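PDB 2BZV: fiber protein 2 from Human adenovirus type 41, which forms the short fiber spikes at the capsid vertices, its trimeric knob probably attaching the virion to a receptor on the target cell. Local coordinates for residues A[38-43]-A[165-170]. Residues are numbered along the deposited sequence; the frame is centred on the assembly and turned at random. Where two conformers were deposited one is given.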
loop_
_atom_site.group_PDB
_atom_site.type_symbol
_atom_site.label_atom_id
_atom_site.label_comp_id
_atom_site.label_asym_id
_atom_site.label_seq_id
_atom_site.Cartn_x
_atom_site.Cartn_y
_atom_site.Cartn_z
ATOM N N LEU A 38 2.572 2.364 -21.325
ATOM C CA LEU A 38 2.545 2.797 -19.935
ATOM C C LEU A 38 1.212 2.439 -19.320
ATOM O O LEU A 38 0.155 2.862 -19.808
ATOM C CB LEU A 38 2.746 4.311 -19.841
ATOM C CG LEU A 38 2.658 4.868 -18.405
ATOM C CD1 LEU A 38 3.811 4.359 -17.545
ATOM C CD2 LEU A 38 2.651 6.375 -18.417
ATOM N N PHE A 39 1.259 1.684 -18.237
ATOM C CA PHE A 39 0.073 1.407 -17.439
ATOM C C PHE A 39 0.286 1.996 -16.050
ATOM O O PHE A 39 1.009 1.451 -15.230
ATOM C CB PHE A 39 -0.199 -0.092 -17.355
ATOM C CG PHE A 39 -1.367 -0.405 -16.467
ATOM C CD1 PHE A 39 -2.645 -0.051 -16.827
ATOM C CD2 PHE A 39 -1.152 -0.984 -15.219
ATOM C CE1 PHE A 39 -3.742 -0.318 -15.996
ATOM C CE2 PHE A 39 -2.231 -1.277 -14.400
ATOM C CZ PHE A 39 -3.524 -0.958 -14.800
ATOM N N LEU A 40 -0.355 3.133 -15.818
ATOM C CA LEU A 40 -0.358 3.824 -14.523
ATOM C C LEU A 40 -1.792 3.799 -14.037
ATOM O O LEU A 40 -2.702 4.167 -14.790
ATOM C CB LEU A 40 0.145 5.256 -14.694
ATOM C CG LEU A 40 0.028 6.150 -13.465
ATOM C CD1 LEU A 40 0.817 5.615 -12.270
ATOM C CD2 LEU A 40 0.514 7.548 -13.792
ATOM N N CYS A 41 -1.992 3.370 -12.788
ATOM C CA CYS A 41 -3.312 3.315 -12.190
ATOM C C CYS A 41 -3.245 3.995 -10.828
ATOM O O CYS A 41 -2.405 3.603 -9.998
ATOM C CB CYS A 41 -3.765 1.857 -12.041
ATOM S SG CYS A 41 -5.420 1.695 -11.312
ATOM N N LEU A 42 -4.090 5.002 -10.623
ATOM C CA LEU A 42 -4.185 5.758 -9.372
ATOM C C LEU A 42 -5.552 5.529 -8.771
ATOM O O LEU A 42 -6.553 5.756 -9.449
ATOM C CB LEU A 42 -4.028 7.265 -9.647
ATOM C CG LEU A 42 -2.753 7.703 -10.377
ATOM C CD1 LEU A 42 -2.775 9.212 -10.590
ATOM C CD2 LEU A 42 -1.505 7.272 -9.623
ATOM N N THR A 43 -5.598 5.148 -7.495
ATOM C CA THR A 43 -6.890 5.049 -6.808
ATOM C C THR A 43 -6.831 5.899 -5.542
ATOM O O THR A 43 -5.890 5.831 -4.750
ATOM C CB THR A 43 -7.311 3.595 -6.499
ATOM O OG1 THR A 43 -6.331 2.965 -5.670
ATOM C CG2 THR A 43 -7.461 2.819 -7.790
ATOM N N ALA A 165 5.858 -1.251 -10.057
ATOM C CA ALA A 165 6.101 -0.564 -8.794
ATOM C C ALA A 165 4.790 -0.054 -8.233
ATOM O O ALA A 165 3.921 0.376 -8.981
ATOM C CB ALA A 165 7.065 0.601 -8.997
ATOM N N VAL A 166 4.690 -0.085 -6.914
ATOM C CA VAL A 166 3.551 0.446 -6.187
ATOM C C VAL A 166 4.043 1.577 -5.305
ATOM O O VAL A 166 5.083 1.457 -4.653
ATOM C CB VAL A 166 2.849 -0.668 -5.372
ATOM C CG1 VAL A 166 1.692 -0.105 -4.564
ATOM C CG2 VAL A 166 2.383 -1.773 -6.304
ATOM N N PHE A 167 3.309 2.685 -5.276
ATOM C CA PHE A 167 3.688 3.854 -4.494
ATOM C C PHE A 167 2.437 4.494 -3.899
ATOM O O PHE A 167 1.325 4.170 -4.289
ATOM C CB PHE A 167 4.490 4.859 -5.340
ATOM C CG PHE A 167 3.748 5.406 -6.551
ATOM C CD1 PHE A 167 3.164 6.663 -6.506
ATOM C CD2 PHE A 167 3.666 4.661 -7.717
ATOM C CE1 PHE A 167 2.480 7.161 -7.609
ATOM C CE2 PHE A 167 2.986 5.155 -8.822
ATOM C CZ PHE A 167 2.398 6.398 -8.766
ATOM N N CYS A 168 2.627 5.386 -2.939
ATOM C CA CYS A 168 1.522 5.988 -2.197
ATOM C C CYS A 168 1.883 7.453 -1.913
ATOM O O CYS A 168 3.004 7.683 -1.432
ATOM C CB CYS A 168 1.293 5.218 -0.882
ATOM S SG CYS A 168 0.060 5.942 0.203
ATOM N N TYR A 169 0.969 8.392 -2.115
ATOM C CA TYR A 169 1.241 9.791 -1.814
ATOM C C TYR A 169 -0.018 10.471 -1.283
ATOM O O TYR A 169 -1.130 9.938 -1.365
ATOM C CB TYR A 169 1.819 10.516 -3.047
ATOM C CG TYR A 169 0.830 10.586 -4.199
ATOM C CD1 TYR A 169 -0.022 11.676 -4.348
ATOM C CD2 TYR A 169 0.748 9.552 -5.134
ATOM C CE1 TYR A 169 -0.937 11.736 -5.407
ATOM C CE2 TYR A 169 -0.162 9.599 -6.187
ATOM C CZ TYR A 169 -1.007 10.696 -6.309
ATOM O OH TYR A 169 -1.915 10.710 -7.351
ATOM N N ILE A 170 0.194 11.657 -0.706
ATOM C CA ILE A 170 -0.851 12.498 -0.157
ATOM C C ILE A 170 -1.362 13.458 -1.231
ATOM O O ILE A 170 -0.556 14.081 -1.939
ATOM C CB ILE A 170 -0.310 13.328 1.017
ATOM C CG1 ILE A 170 0.387 12.448 2.063
ATOM C CG2 ILE A 170 -1.415 14.192 1.625
ATOM C CD1 ILE A 170 -0.549 11.569 2.821
#
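The hydroxyl of Tyr169 hydrogen-bonds to the backbone carbonyl of Phe107, outside both strands, and CD1 of Leu42 packs 3.7 Å from Tyr169 OH. A buried phenol thus spends its polarity on a main-chain oxygen while its rim serves as an apolar surface. The second methyl of Leu42, CD2, sits at the ring's edge, near its plane and 4.4 Å from Tyr169 CE2, and the two side chains meet at about a right angle. This same methyl also reaches Phe167, with Leu42 CD2 4.1 Å from Phe167 CZ, so one branched end fills the angle between two aromatic groups. Leu40 completes the row: its CD1 points at the far end of the phenylalanine, 3.9 Å from Phe167 CZ and in the plane of the ring, an edge contact.

The principle illustrated is contact across an intervening strand. In the antiparallel sheet of this knob domain, strand 48-57 runs between 36-45 and 165-170. The axes of 38-43 and 165-170 come within 9.3 Å and their directions differ by 40°, and the contact is made by long side chains leaning over the middle strand. Both aromatic residues do so with CG between the backbone N and the carbonyl carbon (chi1 near +60° in each). Leu42 instead sets CG beside the backbone N and anti to the carbonyl carbon (chi1 -56°), which puts CD1 at the Tyr169 hydroxyl and CD2 between the two aromatic side chains.

Beyond the pair of strands, Trp92 packs on both leucines, and Tyr139 of strand 135-139 touches both aromatic side chains. Phe148 meets the Tyr169 ring edge-to-face, which ties this sheet to the facing one. On the trimer side, Cys41 and Phe39 instead pack against Ile170 of a neighbouring subunit.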